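Local coordinates for putative glutathionylspermidine synthase (Methylobacillus flagellatus, PDB 3N6X), which probably catalyses an ATP-dependent ligation as a circularly permuted ATP-grasp enzyme, perhaps joining glutathione to spermidine, at residues 19-24 with 149-154; 128-133 with 285-290; 345-348 with 353-356; 233-238 with 274-279. One frame throughout, in Å; residues are numbered along the deposited sequence. Where two conformers were deposited one is given.

Interaction 1 (19-24 with 149-154)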
loop_
_atom_site.group_PDB
_atom_site.type_symbol
_atom_site.label_atom_id
_atom_site.label_comp_id
_atom_site.label_asym_id
_atom_site.label_seq_id
_atom_site.Cartn_x
_atom_site.Cartn_y
_atom_site.Cartn_z
ATOM N N VAL A 19 -23.317 22.964 -0.313
ATOM C CA VAL A 19 -23.903 22.104 0.726
ATOM C C VAL A 19 -22.840 21.125 1.257
ATOM O O VAL A 19 -22.049 20.596 0.476
ATOM C CB VAL A 19 -25.153 21.334 0.188
ATOM C CG1 VAL A 19 -25.967 20.731 1.334
ATOM C CG2 VAL A 19 -26.029 22.232 -0.681
ATOM N N ILE A 20 -22.802 20.920 2.587
ATOM C CA ILE A 20 -21.861 19.992 3.211
ATOM C C ILE A 20 -22.481 18.592 3.221
ATOM O O ILE A 20 -23.675 18.454 3.513
ATOM C CB ILE A 20 -21.460 20.478 4.646
ATOM C CG1 ILE A 20 -20.702 21.821 4.585
ATOM C CG2 ILE A 20 -20.631 19.419 5.398
ATOM C CD1 ILE A 20 -20.959 22.737 5.770
ATOM N N ARG A 21 -21.683 17.555 2.857
ATOM C CA ARG A 21 -22.130 16.159 2.890
ATOM C C ARG A 21 -22.428 15.769 4.349
ATOM O O ARG A 21 -21.657 16.124 5.245
ATOM C CB ARG A 21 -21.069 15.224 2.286
ATOM C CG ARG A 21 -21.158 15.107 0.772
ATOM C CD ARG A 21 -20.111 14.169 0.193
ATOM N NE ARG A 21 -20.439 12.756 0.422
ATOM C CZ ARG A 21 -19.582 11.860 0.912
ATOM N NH1 ARG A 21 -18.348 12.220 1.237
ATOM N NH2 ARG A 21 -19.958 10.599 1.082
ATOM N N PRO A 22 -23.573 15.093 4.615
ATOM C CA PRO A 22 -23.936 14.770 6.013
ATOM C C PRO A 22 -22.783 14.318 6.917
ATOM O O PRO A 22 -22.713 14.749 8.072
ATOM C CB PRO A 22 -24.995 13.681 5.858
ATOM C CG PRO A 22 -25.650 13.984 4.559
ATOM C CD PRO A 22 -24.614 14.641 3.667
ATOM N N ILE A 23 -21.855 13.489 6.381
ATOM C CA ILE A 23 -20.723 12.944 7.138
ATOM C C ILE A 23 -19.780 14.011 7.707
ATOM O O ILE A 23 -19.184 13.795 8.758
ATOM C CB ILE A 23 -19.966 11.838 6.332
ATOM C CG1 ILE A 23 -19.124 10.951 7.273
ATOM C CG2 ILE A 23 -19.123 12.434 5.181
ATOM C CD1 ILE A 23 -18.866 9.664 6.798
ATOM N N TYR A 24 -19.654 15.153 7.023
ATOM C CA TYR A 24 -18.758 16.230 7.445
ATOM C C TYR A 24 -19.470 17.378 8.217
ATOM O O TYR A 24 -18.811 18.354 8.587
ATOM C CB TYR A 24 -18.025 16.792 6.233
ATOM C CG TYR A 24 -16.728 16.088 5.918
ATOM C CD1 TYR A 24 -15.539 16.458 6.544
ATOM C CD2 TYR A 24 -16.673 15.080 4.955
ATOM C CE1 TYR A 24 -14.330 15.840 6.229
ATOM C CE2 TYR A 24 -15.468 14.451 4.634
ATOM C CZ TYR A 24 -14.301 14.827 5.282
ATOM O OH TYR A 24 -13.116 14.218 4.970
ATOM N N LEU A 149 -6.104 3.072 -3.565
ATOM C CA LEU A 149 -7.457 3.381 -4.036
ATOM C C LEU A 149 -7.666 4.848 -4.268
ATOM O O LEU A 149 -7.168 5.677 -3.506
ATOM C CB LEU A 149 -8.509 2.899 -3.016
ATOM C CG LEU A 149 -8.529 1.427 -2.717
ATOM C CD1 LEU A 149 -9.193 1.166 -1.393
ATOM C CD2 LEU A 149 -9.238 0.664 -3.808
ATOM N N VAL A 150 -8.495 5.173 -5.264
ATOM C CA VAL A 150 -8.900 6.545 -5.566
ATOM C C VAL A 150 -10.412 6.587 -5.709
ATOM O O VAL A 150 -11.031 5.578 -6.063
ATOM C CB VAL A 150 -8.175 7.160 -6.796
ATOM C CG1 VAL A 150 -6.676 7.292 -6.547
ATOM C CG2 VAL A 150 -8.462 6.376 -8.080
ATOM N N ARG A 151 -11.009 7.729 -5.390
ATOM C CA ARG A 151 -12.459 7.909 -5.456
ATOM C C ARG A 151 -12.815 8.889 -6.586
ATOM O O ARG A 151 -12.103 9.868 -6.787
ATOM C CB ARG A 151 -12.963 8.438 -4.114
ATOM C CG ARG A 151 -14.451 8.333 -3.934
ATOM C CD ARG A 151 -14.878 8.930 -2.613
ATOM N NE ARG A 151 -16.288 8.665 -2.332
ATOM C CZ ARG A 151 -16.828 8.740 -1.122
ATOM N NH1 ARG A 151 -16.082 9.069 -0.072
ATOM N NH2 ARG A 151 -18.115 8.477 -0.948
ATOM N N THR A 152 -13.883 8.609 -7.342
ATOM C CA THR A 152 -14.324 9.521 -8.405
ATOM C C THR A 152 -15.762 10.017 -8.166
ATOM O O THR A 152 -16.150 11.063 -8.696
ATOM C CB THR A 152 -14.116 8.914 -9.810
ATOM O OG1 THR A 152 -14.765 7.644 -9.885
ATOM C CG2 THR A 152 -12.640 8.787 -10.187
ATOM N N GLY A 153 -16.519 9.271 -7.362
ATOM C CA GLY A 153 -17.902 9.599 -7.034
ATOM C C GLY A 153 -18.320 9.165 -5.640
ATOM O O GLY A 153 -17.473 8.807 -4.813
ATOM N N GLU A 154 -19.645 9.214 -5.365
ATOM C CA GLU A 154 -20.231 8.821 -4.077
ATOM C C GLU A 154 -20.012 7.323 -3.839
ATOM O O GLU A 154 -19.609 6.920 -2.742
ATOM C CB GLU A 154 -21.743 9.161 -4.051
ATOM C CG GLU A 154 -22.451 8.835 -2.738
ATOM C CD GLU A 154 -22.294 9.848 -1.614
ATOM O OE1 GLU A 154 -21.713 10.933 -1.852
ATOM O OE2 GLU A 154 -22.776 9.559 -0.494
#
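R21 and E154 bring the two backbones nearest to each other, yet their CA atoms are still 10.3 Å apart, so loop 19-24 meets 149-154 through long side chains alone. R21 and E154 reach out from opposite directions. The planes of guanidinium and carboxylate are 83° apart, so the pair is not a flat two-pronged clasp. The salt bridge joins R21 NE to E154 OE1 at 3.2 Å. R21 NH2 adds a weak hydrogen bond to E154 OE2 at 3.4 Å. R151 also comes toward R21, with its chain extended from CG to NE and CG anti to the backbone N (chi1 -165°). This lays its guanidinium beside the turn that follows the strand. There R151 NE donates to G153 O at 2.8 Å, and R151 NH2 to E154 O at 2.8 Å; the two bonds fix the rotation of the group. R151 NH2 lies 3.5 Å from R21 NH2, and both nitrogens form salt bridges with E83. E12 binds R151 NH1 by its carboxylate and R21 NH1 by its carbonyl. A leucine at R151 is likely to leave the G153 and E154 carbonyls without these donors and E12 and E83 short of a positive mate. The result is a largely buried arginine-carboxylate network that ties the N-terminal loop to the connecting turn of the beta hairpin formed by strands 144-151 and 157-163.

Interaction 2 (128-133 with 285-290)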
loop_
_atom_site.group_PDB
_atom_site.type_symbol
_atom_site.label_atom_id
_atom_site.label_comp_id
_atom_site.label_asym_id
_atom_site.label_seq_id
_atom_site.Cartn_x
_atom_site.Cartn_y
_atom_site.Cartn_z
ATOM N N ARG A 128 9.380 -16.581 -9.633
ATOM C CA ARG A 128 10.520 -17.310 -9.064
ATOM C C ARG A 128 10.357 -18.802 -9.238
ATOM O O ARG A 128 9.561 -19.429 -8.528
ATOM C CB ARG A 128 10.732 -16.952 -7.570
ATOM C CG ARG A 128 10.764 -15.455 -7.279
ATOM C CD ARG A 128 12.153 -14.864 -7.346
ATOM N NE ARG A 128 12.125 -13.415 -7.150
ATOM C CZ ARG A 128 13.162 -12.616 -7.373
ATOM N NH1 ARG A 128 14.318 -13.119 -7.790
ATOM N NH2 ARG A 128 13.054 -11.310 -7.176
ATOM N N PRO A 129 11.115 -19.412 -10.182
ATOM C CA PRO A 129 11.009 -20.873 -10.376
ATOM C C PRO A 129 11.381 -21.679 -9.120
ATOM O O PRO A 129 10.949 -22.826 -8.988
ATOM C CB PRO A 129 11.962 -21.146 -11.550
ATOM C CG PRO A 129 12.889 -19.977 -11.579
ATOM C CD PRO A 129 12.101 -18.810 -11.106
ATOM N N GLU A 130 12.108 -21.040 -8.155
ATOM C CA GLU A 130 12.486 -21.635 -6.845
ATOM C C GLU A 130 11.251 -21.911 -5.992
ATOM O O GLU A 130 11.295 -22.737 -5.069
ATOM C CB GLU A 130 13.434 -20.695 -6.071
ATOM C CG GLU A 130 14.773 -20.455 -6.765
ATOM C CD GLU A 130 14.796 -19.338 -7.792
ATOM O OE1 GLU A 130 13.734 -18.717 -8.041
ATOM O OE2 GLU A 130 15.882 -19.089 -8.358
HETATM N N MSE A 131 10.142 -21.219 -6.302
HETATM C CA MSE A 131 8.870 -21.360 -5.577
HETATM C C MSE A 131 7.896 -22.341 -6.246
HETATM O O MSE A 131 6.855 -22.643 -5.674
HETATM C CB MSE A 131 8.232 -19.981 -5.375
HETATM C CG MSE A 131 9.011 -19.130 -4.379
HETATM SE SE MSE A 131 9.179 -20.051 -2.618
HETATM C CE MSE A 131 7.307 -19.909 -2.072
ATOM N N PHE A 132 8.250 -22.869 -7.427
ATOM C CA PHE A 132 7.398 -23.818 -8.149
ATOM C C PHE A 132 7.296 -25.137 -7.410
ATOM O O PHE A 132 8.314 -25.743 -7.079
ATOM C CB PHE A 132 7.896 -24.037 -9.602
ATOM C CG PHE A 132 6.958 -24.891 -10.428
ATOM C CD1 PHE A 132 5.810 -24.346 -10.997
ATOM C CD2 PHE A 132 7.198 -26.251 -10.600
ATOM C CE1 PHE A 132 4.921 -25.146 -11.727
ATOM C CE2 PHE A 132 6.310 -27.049 -11.330
ATOM C CZ PHE A 132 5.173 -26.491 -11.884
ATOM N N GLY A 133 6.067 -25.554 -7.124
ATOM C CA GLY A 133 5.803 -26.794 -6.404
ATOM C C GLY A 133 5.911 -26.664 -4.899
ATOM O O GLY A 133 5.627 -27.625 -4.174
ATOM N N LEU A 285 23.117 -17.691 -1.229
ATOM C CA LEU A 285 23.352 -18.999 -1.839
ATOM C C LEU A 285 22.330 -19.312 -2.929
ATOM O O LEU A 285 22.468 -20.322 -3.618
ATOM C CB LEU A 285 23.314 -20.127 -0.772
ATOM C CG LEU A 285 24.282 -20.009 0.415
ATOM C CD1 LEU A 285 24.137 -21.200 1.338
ATOM C CD2 LEU A 285 25.735 -19.874 -0.057
ATOM N N SER A 286 21.287 -18.487 -3.065
ATOM C CA SER A 286 20.220 -18.762 -4.034
ATOM C C SER A 286 19.916 -17.589 -4.942
ATOM O O SER A 286 19.451 -17.791 -6.063
ATOM C CB SER A 286 18.950 -19.196 -3.311
ATOM O OG SER A 286 19.147 -20.429 -2.638
ATOM N N PHE A 287 20.101 -16.365 -4.442
ATOM C CA PHE A 287 19.811 -15.160 -5.206
ATOM C C PHE A 287 21.085 -14.339 -5.362
ATOM O O PHE A 287 22.117 -14.929 -5.659
ATOM C CB PHE A 287 18.652 -14.375 -4.557
ATOM C CG PHE A 287 17.362 -15.174 -4.482
ATOM C CD1 PHE A 287 16.776 -15.696 -5.633
ATOM C CD2 PHE A 287 16.757 -15.437 -3.258
ATOM C CE1 PHE A 287 15.591 -16.440 -5.563
ATOM C CE2 PHE A 287 15.572 -16.186 -3.188
ATOM C CZ PHE A 287 14.991 -16.671 -4.341
ATOM N N ARG A 288 21.030 -12.996 -5.161
ATOM C CA ARG A 288 22.205 -12.107 -5.261
ATOM C C ARG A 288 23.338 -12.594 -4.345
ATOM O O ARG A 288 23.186 -12.556 -3.122
ATOM C CB ARG A 288 21.822 -10.674 -4.888
ATOM C CG ARG A 288 20.981 -9.963 -5.929
ATOM C CD ARG A 288 20.595 -8.597 -5.423
ATOM N NE ARG A 288 19.807 -7.851 -6.400
ATOM C CZ ARG A 288 20.322 -6.973 -7.253
ATOM N NH1 ARG A 288 21.628 -6.731 -7.261
ATOM N NH2 ARG A 288 19.536 -6.330 -8.106
ATOM N N PRO A 289 24.465 -13.118 -4.917
ATOM C CA PRO A 289 25.526 -13.696 -4.056
ATOM C C PRO A 289 26.330 -12.670 -3.267
ATOM O O PRO A 289 27.040 -13.036 -2.325
ATOM C CB PRO A 289 26.405 -14.463 -5.050
ATOM C CG PRO A 289 26.210 -13.760 -6.343
ATOM C CD PRO A 289 24.781 -13.291 -6.354
ATOM N N ASP A 290 26.237 -11.399 -3.656
ATOM C CA ASP A 290 26.973 -10.315 -3.014
ATOM C C ASP A 290 26.216 -9.722 -1.833
ATOM O O ASP A 290 26.787 -8.921 -1.096
ATOM C CB ASP A 290 27.301 -9.209 -4.042
ATOM C CG ASP A 290 28.458 -9.546 -4.966
ATOM O OD1 ASP A 290 29.387 -10.281 -4.523
ATOM O OD2 ASP A 290 28.464 -9.044 -6.115
HETATM O O HOH W 1 18.294 -20.073 -7.216
#
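F287 and E130 both set CG anti to their own carbonyl carbon, and a further bend at chi2 (86°) folds the carboxylate of E130 back toward the phenylalanine ring. R128 also bends at chi2 (-91°), which carries its guanidinium past the same ring. The E130 and F287 side chains lie one beside the other and point opposite ways. E130 CD comes 3.7 Å from F287 CE1. E130 OE1 lies in the ring plane at the edge, 3.8 Å from F287 CE1, while the carboxylate plane is turned 68° from that of the ring. R128 NH1 approaches F287 CD1 at 4.2 Å. The R128 CZ to F287 ring centroid distance is 5.4 Å, so any cation-pi attraction is weak at most. One water bridges the segments. It donates to E130 OE2 at 2.8 Å and to S286 O at 2.8 Å. The charge of R128 has a firmer partner in D280, which forms a salt bridge with NH1. L299 of helix 298-303 packs against E130, S286 and F287. An oxygen at the edge of the ring meets its slightly positive C-H rim, which probably makes that approach mildly favourable. With no direct hydrogen bond between the segments, the chemistry implies a light contact between a loop with a short 3-10 turn and a second loop, held by van der Waals packing and a bridging water.

Interaction 3 (345-348 with 353-356)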
loop_
_atom_site.group_PDB
_atom_site.type_symbol
_atom_site.label_atom_id
_atom_site.label_comp_id
_atom_site.label_asym_id
_atom_site.label_seq_id
_atom_site.Cartn_x
_atom_site.Cartn_y
_atom_site.Cartn_z
ATOM N N PRO A 345 -8.086 1.416 -16.648
ATOM C CA PRO A 345 -7.476 1.012 -17.934
ATOM C C PRO A 345 -6.025 1.484 -17.975
ATOM O O PRO A 345 -5.741 2.642 -17.633
ATOM C CB PRO A 345 -8.351 1.711 -18.982
ATOM C CG PRO A 345 -9.642 1.986 -18.276
ATOM C CD PRO A 345 -9.266 2.278 -16.864
ATOM N N THR A 346 -5.098 0.548 -18.178
ATOM C CA THR A 346 -3.677 0.866 -18.097
ATOM C C THR A 346 -2.947 0.428 -19.328
ATOM O O THR A 346 -3.091 -0.714 -19.762
ATOM C CB THR A 346 -3.059 0.284 -16.810
ATOM O OG1 THR A 346 -3.891 0.623 -15.715
ATOM C CG2 THR A 346 -1.647 0.810 -16.543
ATOM N N TYR A 347 -2.157 1.337 -19.897
ATOM C CA TYR A 347 -1.360 1.068 -21.088
ATOM C C TYR A 347 0.051 0.747 -20.676
ATOM O O TYR A 347 0.606 1.453 -19.848
ATOM C CB TYR A 347 -1.366 2.300 -22.015
ATOM C CG TYR A 347 -2.748 2.690 -22.491
ATOM C CD1 TYR A 347 -3.310 2.098 -23.620
ATOM C CD2 TYR A 347 -3.492 3.660 -21.823
ATOM C CE1 TYR A 347 -4.566 2.480 -24.087
ATOM C CE2 TYR A 347 -4.757 4.038 -22.272
ATOM C CZ TYR A 347 -5.301 3.426 -23.391
ATOM O OH TYR A 347 -6.576 3.740 -23.806
ATOM N N GLN A 348 0.631 -0.334 -21.211
ATOM C CA GLN A 348 2.033 -0.677 -20.921
ATOM C C GLN A 348 2.877 -0.267 -22.126
ATOM O O GLN A 348 2.785 -0.893 -23.180
ATOM C CB GLN A 348 2.202 -2.180 -20.612
ATOM C CG GLN A 348 1.555 -2.633 -19.285
ATOM C CD GLN A 348 0.053 -2.780 -19.425
ATOM O OE1 GLN A 348 -0.449 -3.440 -20.347
ATOM N NE2 GLN A 348 -0.698 -2.085 -18.575
ATOM N N ASP A 353 1.560 -1.539 -29.507
ATOM C CA ASP A 353 0.198 -1.015 -29.678
ATOM C C ASP A 353 -0.112 0.056 -28.646
ATOM O O ASP A 353 -0.733 1.068 -28.976
ATOM C CB ASP A 353 -0.842 -2.151 -29.587
ATOM C CG ASP A 353 -0.767 -3.182 -30.709
ATOM O OD1 ASP A 353 0.061 -3.001 -31.632
ATOM O OD2 ASP A 353 -1.543 -4.157 -30.668
ATOM N N ASP A 354 0.329 -0.167 -27.394
ATOM C CA ASP A 354 0.116 0.769 -26.290
ATOM C C ASP A 354 0.975 2.012 -26.452
ATOM O O ASP A 354 0.467 3.121 -26.298
ATOM C CB ASP A 354 0.382 0.083 -24.932
ATOM C CG ASP A 354 -0.707 -0.900 -24.496
ATOM O OD1 ASP A 354 -1.534 -1.289 -25.344
ATOM O OD2 ASP A 354 -0.703 -1.298 -23.324
ATOM N N LEU A 355 2.266 1.835 -26.829
ATOM C CA LEU A 355 3.172 2.952 -27.075
ATOM C C LEU A 355 2.636 3.848 -28.206
ATOM O O LEU A 355 2.630 5.063 -28.065
ATOM C CB LEU A 355 4.585 2.427 -27.416
ATOM C CG LEU A 355 5.667 3.487 -27.695
ATOM C CD1 LEU A 355 5.847 4.414 -26.515
ATOM C CD2 LEU A 355 6.963 2.841 -28.039
ATOM N N LYS A 356 2.123 3.239 -29.292
ATOM C CA LYS A 356 1.562 3.985 -30.422
ATOM C C LYS A 356 0.372 4.830 -29.978
ATOM O O LYS A 356 0.318 6.022 -30.286
ATOM C CB LYS A 356 1.160 3.032 -31.554
ATOM C CG LYS A 356 0.276 3.681 -32.621
ATOM C CD LYS A 356 0.005 2.748 -33.790
ATOM C CE LYS A 356 -0.740 1.494 -33.408
ATOM N NZ LYS A 356 -1.044 0.664 -34.597
HETATM O O HOH W 2 -2.910 -2.636 -22.301
#
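D354 OD2 accepts the backbone N-H of Q348 at 2.7 Å from Q348 N, with an N-H...O angle of 154°. The oxygen uses its anti lone pair, the one away from OD1. This is the direct hydrogen bond of the contact. The carboxylate gets there because CG of D354 is anti to its carbonyl carbon (chi1 -74°), and CB already sits close to the strand, 3.1 Å from Q348 O. D354 OD2 also lies 3.3 Å from Y347 CA. The ring of Y347 meets the carboxylate with its edge, and Y347 CD1 is 4.1 Å from D354 CG. A water lies 2.8 Å from D354 OD2 and also within bonding distance of T346 O; it has more acceptors in reach than protons, so these bonds are probably shared. In the next shell, Q348 runs alongside D354 and points the same way. Its bent chain returns to its own segment, where Q348 NE2 makes a weak bond to T346 O at 3.0 Å. Q348 OE1 is held by K351, and the ring of Y347 stacks on Y357. With alanine at D354, the Q348 N-H would probably lose its acceptor and the water one of its partners. D354 belongs to the first turn of helix 352-360, whose start would tend to favour a negative charge. Strand 347-348 is an outermost strand of a four-stranded antiparallel sheet. Y347 pairs by its backbone with A405 of strand 403-407, while the N-H of Q348 turns to the helix, and L355 packs on P400.

Interaction 4 (233-238 with 274-279)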
loop_
_atom_site.group_PDB
_atom_site.type_symbol
_atom_site.label_atom_id
_atom_site.label_comp_id
_atom_site.label_asym_id
_atom_site.label_seq_id
_atom_site.Cartn_x
_atom_site.Cartn_y
_atom_site.Cartn_z
ATOM N N PHE A 233 12.862 3.074 10.245
ATOM C CA PHE A 233 12.101 3.474 11.424
ATOM C C PHE A 233 10.793 2.691 11.526
ATOM O O PHE A 233 10.465 2.225 12.615
ATOM C CB PHE A 233 11.850 4.997 11.489
ATOM C CG PHE A 233 10.922 5.380 12.626
ATOM C CD1 PHE A 233 11.358 5.334 13.948
ATOM C CD2 PHE A 233 9.580 5.663 12.385
ATOM C CE1 PHE A 233 10.483 5.609 15.001
ATOM C CE2 PHE A 233 8.707 5.941 13.441
ATOM C CZ PHE A 233 9.164 5.910 14.740
ATOM N N GLU A 234 10.078 2.484 10.392
ATOM C CA GLU A 234 8.850 1.694 10.395
ATOM C C GLU A 234 9.125 0.258 10.865
ATOM O O GLU A 234 8.347 -0.270 11.655
ATOM C CB GLU A 234 8.151 1.703 9.013
ATOM C CG GLU A 234 6.769 1.067 9.070
ATOM C CD GLU A 234 5.930 1.103 7.808
ATOM O OE1 GLU A 234 5.350 2.174 7.513
ATOM O OE2 GLU A 234 5.710 0.020 7.222
ATOM N N HIS A 235 10.272 -0.339 10.444
ATOM C CA HIS A 235 10.637 -1.709 10.837
ATOM C C HIS A 235 10.827 -1.788 12.357
ATOM O O HIS A 235 10.262 -2.673 13.009
ATOM C CB HIS A 235 11.929 -2.170 10.116
ATOM C CG HIS A 235 11.915 -2.009 8.617
ATOM N ND1 HIS A 235 13.052 -2.236 7.862
ATOM C CD2 HIS A 235 10.894 -1.677 7.780
ATOM C CE1 HIS A 235 12.697 -2.016 6.603
ATOM N NE2 HIS A 235 11.414 -1.655 6.510
ATOM N N ALA A 236 11.594 -0.832 12.922
ATOM C CA ALA A 236 11.871 -0.768 14.349
ATOM C C ALA A 236 10.578 -0.483 15.137
ATOM O O ALA A 236 10.296 -1.170 16.131
ATOM C CB ALA A 236 12.925 0.309 14.631
ATOM N N PHE A 237 9.750 0.469 14.623
ATOM C CA PHE A 237 8.468 0.855 15.221
ATOM C C PHE A 237 7.466 -0.313 15.263
ATOM O O PHE A 237 6.951 -0.622 16.347
ATOM C CB PHE A 237 7.872 2.091 14.502
ATOM C CG PHE A 237 6.441 2.430 14.873
ATOM C CD1 PHE A 237 6.143 3.045 16.089
ATOM C CD2 PHE A 237 5.390 2.137 14.004
ATOM C CE1 PHE A 237 4.817 3.357 16.433
ATOM C CE2 PHE A 237 4.065 2.444 14.352
ATOM C CZ PHE A 237 3.789 3.058 15.562
ATOM N N ILE A 238 7.199 -0.979 14.099
ATOM C CA ILE A 238 6.251 -2.084 14.073
ATOM C C ILE A 238 6.711 -3.276 14.935
ATOM O O ILE A 238 5.913 -3.817 15.689
ATOM C CB ILE A 238 5.762 -2.440 12.621
ATOM C CG1 ILE A 238 4.409 -3.171 12.633
ATOM C CG2 ILE A 238 6.804 -3.186 11.809
ATOM C CD1 ILE A 238 3.219 -2.261 12.775
ATOM N N TYR A 274 9.009 -12.126 9.484
ATOM C CA TYR A 274 8.313 -11.062 8.799
ATOM C C TYR A 274 9.405 -10.326 8.051
ATOM O O TYR A 274 10.214 -9.633 8.666
ATOM C CB TYR A 274 7.585 -10.162 9.826
ATOM C CG TYR A 274 6.992 -8.873 9.287
ATOM C CD1 TYR A 274 6.561 -8.776 7.965
ATOM C CD2 TYR A 274 6.738 -7.797 10.131
ATOM C CE1 TYR A 274 6.026 -7.589 7.463
ATOM C CE2 TYR A 274 6.173 -6.615 9.649
ATOM C CZ TYR A 274 5.829 -6.511 8.311
ATOM O OH TYR A 274 5.280 -5.340 7.831
ATOM N N ARG A 275 9.559 -10.633 6.750
ATOM C CA ARG A 275 10.673 -10.063 5.985
ATOM C C ARG A 275 10.390 -8.683 5.427
ATOM O O ARG A 275 9.381 -8.477 4.745
ATOM C CB ARG A 275 11.207 -11.041 4.891
ATOM C CG ARG A 275 10.198 -11.441 3.830
ATOM C CD ARG A 275 10.792 -11.405 2.434
ATOM N NE ARG A 275 9.778 -11.687 1.414
ATOM C CZ ARG A 275 9.397 -10.817 0.480
ATOM N NH1 ARG A 275 9.974 -9.624 0.399
ATOM N NH2 ARG A 275 8.450 -11.143 -0.396
ATOM N N ARG A 276 11.267 -7.725 5.739
ATOM C CA ARG A 276 11.170 -6.384 5.179
ATOM C C ARG A 276 12.380 -6.132 4.271
ATOM O O ARG A 276 12.859 -5.008 4.134
ATOM C CB ARG A 276 10.993 -5.315 6.282
ATOM C CG ARG A 276 9.628 -5.397 7.014
ATOM C CD ARG A 276 8.419 -5.083 6.114
ATOM N NE ARG A 276 8.433 -3.694 5.641
ATOM C CZ ARG A 276 7.764 -2.703 6.217
ATOM N NH1 ARG A 276 6.976 -2.944 7.259
ATOM N NH2 ARG A 276 7.868 -1.466 5.752
ATOM N N ILE A 277 12.859 -7.207 3.652
ATOM C CA ILE A 277 13.963 -7.209 2.691
ATOM C C ILE A 277 13.421 -7.798 1.378
ATOM O O ILE A 277 12.575 -8.690 1.428
ATOM C CB ILE A 277 15.155 -8.057 3.251
ATOM C CG1 ILE A 277 15.732 -7.426 4.535
ATOM C CG2 ILE A 277 16.233 -8.253 2.208
ATOM C CD1 ILE A 277 16.951 -8.087 5.085
ATOM N N ASP A 278 13.890 -7.304 0.210
ATOM C CA ASP A 278 13.460 -7.850 -1.086
ATOM C C ASP A 278 13.963 -9.269 -1.264
ATOM O O ASP A 278 15.040 -9.602 -0.761
ATOM C CB ASP A 278 13.973 -6.976 -2.236
ATOM C CG ASP A 278 13.262 -5.645 -2.377
ATOM O OD1 ASP A 278 12.008 -5.617 -2.237
ATOM O OD2 ASP A 278 13.940 -4.645 -2.705
ATOM N N ASP A 279 13.194 -10.111 -2.004
ATOM C CA ASP A 279 13.563 -11.504 -2.343
ATOM C C ASP A 279 15.016 -11.621 -2.718
ATOM O O ASP A 279 15.710 -12.493 -2.227
ATOM C CB ASP A 279 12.731 -12.000 -3.553
ATOM C CG ASP A 279 11.309 -12.348 -3.239
ATOM O OD1 ASP A 279 10.950 -12.345 -2.045
ATOM O OD2 ASP A 279 10.557 -12.656 -4.184
#
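R276, just past the end of strand 268-275, reaches to H235 and E234 of helix 232-242, and each part of its side chain has a neighbour. CB sits over the centre of the H235 ring as a CH-pi contact, 3.7 Å from the ring centroid. CG passes H235 CD2 at 4.0 Å and also lies over one face of the Y274 ring, toward its rim. Bends at chi2 and chi3 (both -65°) then curl the chain, so the guanidinium turns back across the imidazole. NE is buried here, lies 3.7 Å from H235 NE2, and has no hydrogen-bond partner in the model. Over CZ comes H235 CD2, 3.6 Å away and central on one face of the guanidinium. At the tip an end-on salt bridge forms: both terminal nitrogens grip one oxygen. R276 NH2 gives E234 OE2 a bond of 3.0 Å from above the carboxylate plane, and R276 NH1 gives it one of 3.2 Å at the anti lone pair. NH1 of R276 bonds Y274 OH as well, at 3.0 Å. Both partners are themselves positioned: E234 OE1 binds G169 and S171, and H235 ND1 binds T224. The helix follows strand 220-223 and leads to the parallel strand 245-247, so the contact packs the helix of a beta-alpha-beta crossover against the end of the neighbouring strand 268-275 and the loop that leaves it.

Interaction 4 is nested along the chain inside the loop that interaction 2 closes, and their centres are 20 Å apart. D279, in the loop after strand 268-275, joins them: its O lies 3.3 Å from F287 CD2, and its carboxylate makes a long, weak ion pair with R128. Interaction 1 lies across the centre of the chain, about 46 Å from interaction 2 between centres, on the large mixed sheet. The two interlock in sequence, since 128-133 falls between 19-24 and 149-154. Interaction 3 comes last, on its own small sheet, about 31 Å from interaction 1 between centres. Interactions 1, 3 and 4 involve different sheets and interaction 2 joins loops, so separate parts of the ATP-grasp chain are secured.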